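Long-range contacts in flagellar protein FliT (Bordetella bronchiseptica, PDB 3H3M), which probably acts as a flagellar export chaperone of the FliT family, helping to keep flagellar filament-cap protein ready for secretion during flagellum assembly: residues A[25-30]-A[55-60]; A[33-38]-A[89-94]. All coordinates share one frame; numbering follows the deposited sequence.

In the fold
Three helices make up nearly all of the modelled chain, and helix 20-39 takes part in both contacts. In contact 1 its residues 25-30 run antiparallel to residues 55-60 of helix 43-63; in contact 2 its residues 33-38 run parallel to residues 89-94 of helix 72-105. Helix 20-39 packs on both neighbours along its length, and the two contacts, centres about 16 Å apart, sample one neighbour each. Contact 1 is buried and contact 2 partly buried. Both border the second subunit, contact 1 through Leu-60 and contact 2 through Arg-92 among others, which forms a salt bridge to Asp-88 of that subunit.

Contact 1 of 2, residues A[25-30]-A[55-60]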
# COMPACT_ATOMS: atom_id res chain seq x y z
N GLN A 25 9.25 0.20 -10.39
CA GLN A 25 10.48 -0.17 -9.71
C GLN A 25 10.76 0.85 -8.60
O GLN A 25 11.00 0.49 -7.47
CB GLN A 25 11.63 -0.24 -10.72
CG GLN A 25 12.96 -0.58 -10.11
CD GLN A 25 13.01 -1.98 -9.62
OE1 GLN A 25 13.04 -2.91 -10.43
NE2 GLN A 25 13.03 -2.17 -8.29
N ASP A 26 10.69 2.13 -8.95
CA ASP A 26 10.94 3.21 -7.99
C ASP A 26 10.02 3.18 -6.81
O ASP A 26 10.45 3.54 -5.72
CB ASP A 26 10.86 4.59 -8.66
CG ASP A 26 11.95 4.80 -9.70
OD1 ASP A 26 13.11 4.40 -9.45
OD2 ASP A 26 11.65 5.33 -10.79
N ILE A 27 8.76 2.82 -7.03
CA ILE A 27 7.76 2.70 -5.94
C ILE A 27 8.05 1.49 -5.05
O ILE A 27 7.91 1.57 -3.82
CB ILE A 27 6.27 2.62 -6.45
CG1 ILE A 27 5.82 3.94 -7.10
CG2 ILE A 27 5.30 2.25 -5.26
CD1 ILE A 27 4.54 3.86 -7.91
N ALA A 28 8.43 0.39 -5.67
CA ALA A 28 8.92 -0.74 -4.94
C ALA A 28 10.15 -0.34 -4.13
O ALA A 28 10.26 -0.67 -2.95
CB ALA A 28 9.22 -1.91 -5.89
N ASN A 29 11.06 0.43 -4.70
CA ASN A 29 12.28 0.76 -3.93
C ASN A 29 11.92 1.64 -2.75
O ASN A 29 12.37 1.41 -1.62
CB ASN A 29 13.38 1.39 -4.82
CG ASN A 29 13.92 0.39 -5.88
OD1 ASN A 29 13.84 -0.84 -5.69
ND2 ASN A 29 14.45 0.93 -7.00
N LEU A 30 11.06 2.61 -3.03
CA LEU A 30 10.60 3.53 -2.02
C LEU A 30 9.85 2.82 -0.90
O LEU A 30 10.09 3.09 0.25
CB LEU A 30 9.72 4.59 -2.64
CG LEU A 30 9.23 5.60 -1.63
CD1 LEU A 30 10.37 6.31 -0.91
CD2 LEU A 30 8.33 6.57 -2.33
N CYS A 55 4.26 11.62 -5.38
CA CYS A 55 4.87 12.08 -6.63
C CYS A 55 4.92 10.98 -7.67
O CYS A 55 4.61 11.19 -8.83
CB CYS A 55 6.32 12.53 -6.37
SG CYS A 55 6.57 14.28 -6.43
N LEU A 56 5.35 9.81 -7.20
CA LEU A 56 5.63 8.63 -8.00
C LEU A 56 4.32 8.05 -8.53
O LEU A 56 4.25 7.59 -9.66
CB LEU A 56 6.43 7.62 -7.15
CG LEU A 56 7.87 7.17 -7.54
CD1 LEU A 56 8.73 8.22 -8.31
CD2 LEU A 56 8.66 6.59 -6.31
N VAL A 57 3.27 8.11 -7.71
CA VAL A 57 1.95 7.64 -8.10
C VAL A 57 1.34 8.57 -9.13
O VAL A 57 0.78 8.10 -10.10
CB VAL A 57 1.06 7.41 -6.84
CG1 VAL A 57 -0.43 7.29 -7.19
CG2 VAL A 57 1.59 6.18 -6.04
N GLU A 58 1.51 9.88 -8.96
CA GLU A 58 1.06 10.84 -9.96
C GLU A 58 1.73 10.54 -11.31
O GLU A 58 1.05 10.46 -12.36
CB GLU A 58 1.34 12.30 -9.53
CG GLU A 58 0.53 12.82 -8.29
N ARG A 59 3.06 10.33 -11.28
CA ARG A 59 3.81 10.13 -12.53
C ARG A 59 3.37 8.84 -13.19
O ARG A 59 3.22 8.78 -14.39
CB ARG A 59 5.33 10.09 -12.29
CG ARG A 59 6.14 10.75 -13.45
N LEU A 60 3.16 7.83 -12.37
CA LEU A 60 2.57 6.58 -12.80
C LEU A 60 1.26 6.83 -13.49
O LEU A 60 0.95 6.21 -14.50
CB LEU A 60 2.29 5.67 -11.59
CG LEU A 60 2.42 4.16 -11.80
CD1 LEU A 60 1.58 3.36 -10.79
CD2 LEU A 60 2.04 3.84 -13.18
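Leu-56 reaches from helix 43-63 toward helix 20-39 and has the largest share in this contact. Its CB lies 3.7 Å from Ile-27 CG1, and its CG faces that same methylene, at 3.9 Å, with Asp-26 CB a little farther off. At the tip, Leu-56 CD2 comes to 3.6 Å from the backbone O of Asp-26, a carbonyl already used by the helix in its bond from Leu-30 N, and also touches CD2 of Leu-30, whose side chain it crosses obliquely. Both torsions of Leu-56 lie away from the staggered positions (chi1 -117°, chi2 29°).

The helices are antiparallel neighbours in a three-helix up-down-up arrangement, their short axes 10.1 Å apart at an angle of 163°. Ile-27 and Leu-56 are the nearest pair of the two backbones, and their side chains slide past each other in opposite directions. Ile-27 keeps CG1 anti to its carbonyl carbon, and the nearly extended next torsion carries CD1 alongside the backbone of Leu-56. There Ile-27 CD1 reaches both Val-57 CG2, at 4.2 Å, and, at a similar separation, CD1 of Leu-60 one turn on, the Ile-27 and Leu-60 side chains crossing at about a right angle. Helix 72-105 closes on Ile-27 through Ile-84, while Leu-60 also packs on Phe-78 of the second subunit. Over on the flank turned from helix 43-63, Gln-25 NE2 donates to Asn-29 OD1 at 3.0 Å, a bent bond whose donor stands above the carbonyl plane.

Contact 2 of 2, residues A[33-38]-A[89-94]; sequences RMLAAA and AAVRDL
Apolar side-chain packing, mostly between methyls, makes up the first part of this contact, in which segment 33-38 of helix 20-39 lies beside segment 89-94 of helix 72-105. Leu-35 holds CG anti to its backbone N (chi1 -170°), and its CD1 ends in the angle between two residues one turn apart on the other helix. That methyl is 3.6 Å from Ala-90 CB and 3.7 Å from Leu-94 CD1, and the Leu-35 and Leu-94 side chains cross at about a right angle. The second methyl, CD2, rests against Ala-90 CB as well, so the small alanine is met by both branches of the leucine. One turn along, Ala-38 CB points toward the other helix and touches both branches of Val-91, CG2 at 4.0 Å and CG1 slightly farther off. Val-91 CG2 also meets CB of selenomethionine Met-34.

Side chain against backbone is the second kind of contact. Val-91 CG2, anti to its own carbonyl carbon, lies over the main chain of the facing helix, 3.7 Å from Leu-35 N. Leu-94 CD1 similarly approaches the carbonyl carbon of Ala-38.

The alanines Ala-38 and Ala-90 on the facing sides are consistent with the close approach of the parallel segments: the axes are 9.0 Å apart at an angle of 13°, and the CA atoms of Leu-35 and Val-91 are 5.4 Å apart.

Arg-92 leaves its backbone on the side away from residues 33-38 and forms a salt bridge with Asp-88 of the second subunit and a cation-pi contact with Tyr-53 of that subunit. With no hydrogen bond between the segments, this helix pair is held by apolar packing and close fit, while the charge of Arg-92 is used at the subunit interface.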
# COMPACT_ATOMS: atom_id res chain seq x y z
N ARG A 33 12.27 1.17 1.36
CA ARG A 33 12.78 2.17 2.31
C ARG A 33 11.75 2.43 3.40
O ARG A 33 12.10 2.53 4.59
CB ARG A 33 13.16 3.48 1.59
CG ARG A 33 14.61 3.49 1.07
CD ARG A 33 14.89 4.70 0.23
NE ARG A 33 14.49 4.44 -1.15
CZ ARG A 33 14.09 5.35 -2.05
NH1 ARG A 33 14.02 6.66 -1.75
NH2 ARG A 33 13.74 4.92 -3.28
N MSE A 34 10.47 2.51 3.05
CA MSE A 34 9.48 2.77 4.11
C MSE A 34 9.49 1.65 5.11
O MSE A 34 9.43 1.89 6.31
CB MSE A 34 8.07 2.91 3.59
CG MSE A 34 7.90 3.98 2.64
SE MSE A 34 5.99 4.19 2.32
CE MSE A 34 5.59 2.43 1.48
N LEU A 35 9.54 0.43 4.58
CA LEU A 35 9.65 -0.78 5.44
C LEU A 35 10.85 -0.75 6.39
O LEU A 35 10.68 -1.07 7.54
CB LEU A 35 9.69 -2.05 4.61
CG LEU A 35 9.56 -3.38 5.36
CD1 LEU A 35 8.47 -3.33 6.45
CD2 LEU A 35 9.31 -4.55 4.38
N ALA A 36 12.03 -0.37 5.90
CA ALA A 36 13.21 -0.22 6.75
C ALA A 36 13.01 0.81 7.90
O ALA A 36 13.35 0.53 9.03
CB ALA A 36 14.50 0.12 5.90
N ALA A 37 12.49 1.99 7.61
CA ALA A 37 12.09 2.94 8.64
C ALA A 37 11.07 2.38 9.66
O ALA A 37 11.20 2.57 10.86
CB ALA A 37 11.51 4.22 7.98
N ALA A 38 10.01 1.79 9.17
CA ALA A 38 9.01 1.15 10.03
C ALA A 38 9.66 0.09 10.95
O ALA A 38 9.38 0.01 12.15
CB ALA A 38 7.95 0.50 9.18
N ALA A 89 1.77 -3.77 3.32
CA ALA A 89 1.19 -4.59 4.42
C ALA A 89 2.15 -4.70 5.60
O ALA A 89 1.74 -4.62 6.75
CB ALA A 89 0.80 -5.95 3.92
N ALA A 90 3.43 -4.86 5.30
CA ALA A 90 4.45 -5.11 6.32
C ALA A 90 4.63 -3.86 7.20
O ALA A 90 4.77 -3.99 8.42
CB ALA A 90 5.75 -5.58 5.69
N VAL A 91 4.57 -2.67 6.60
CA VAL A 91 4.62 -1.38 7.36
C VAL A 91 3.47 -1.29 8.36
O VAL A 91 3.64 -1.01 9.54
CB VAL A 91 4.64 -0.09 6.42
CG1 VAL A 91 4.37 1.17 7.23
CG2 VAL A 91 6.03 0.10 5.64
N ARG A 92 2.28 -1.55 7.87
CA ARG A 92 1.11 -1.52 8.69
C ARG A 92 1.23 -2.53 9.84
O ARG A 92 0.84 -2.27 10.97
CB ARG A 92 -0.03 -1.90 7.79
CG ARG A 92 -1.40 -1.65 8.26
CD ARG A 92 -2.26 -1.41 7.03
NE ARG A 92 -2.31 -2.62 6.25
CZ ARG A 92 -2.37 -2.69 4.91
NH1 ARG A 92 -2.38 -1.58 4.16
NH2 ARG A 92 -2.45 -3.91 4.34
N ASP A 93 1.78 -3.70 9.54
CA ASP A 93 1.84 -4.79 10.51
C ASP A 93 2.94 -4.55 11.55
O ASP A 93 3.02 -5.27 12.53
CB ASP A 93 2.11 -6.13 9.80
CG ASP A 93 0.84 -6.81 9.24
OD1 ASP A 93 -0.26 -6.27 9.45
OD2 ASP A 93 0.95 -7.87 8.57
N LEU A 94 3.81 -3.57 11.31
CA LEU A 94 4.83 -3.21 12.30
C LEU A 94 4.31 -2.13 13.22
O LEU A 94 4.52 -2.18 14.42
CB LEU A 94 6.15 -2.78 11.60
CG LEU A 94 6.87 -3.98 11.00
CD1 LEU A 94 7.97 -3.58 10.07
CD2 LEU A 94 7.41 -4.82 12.09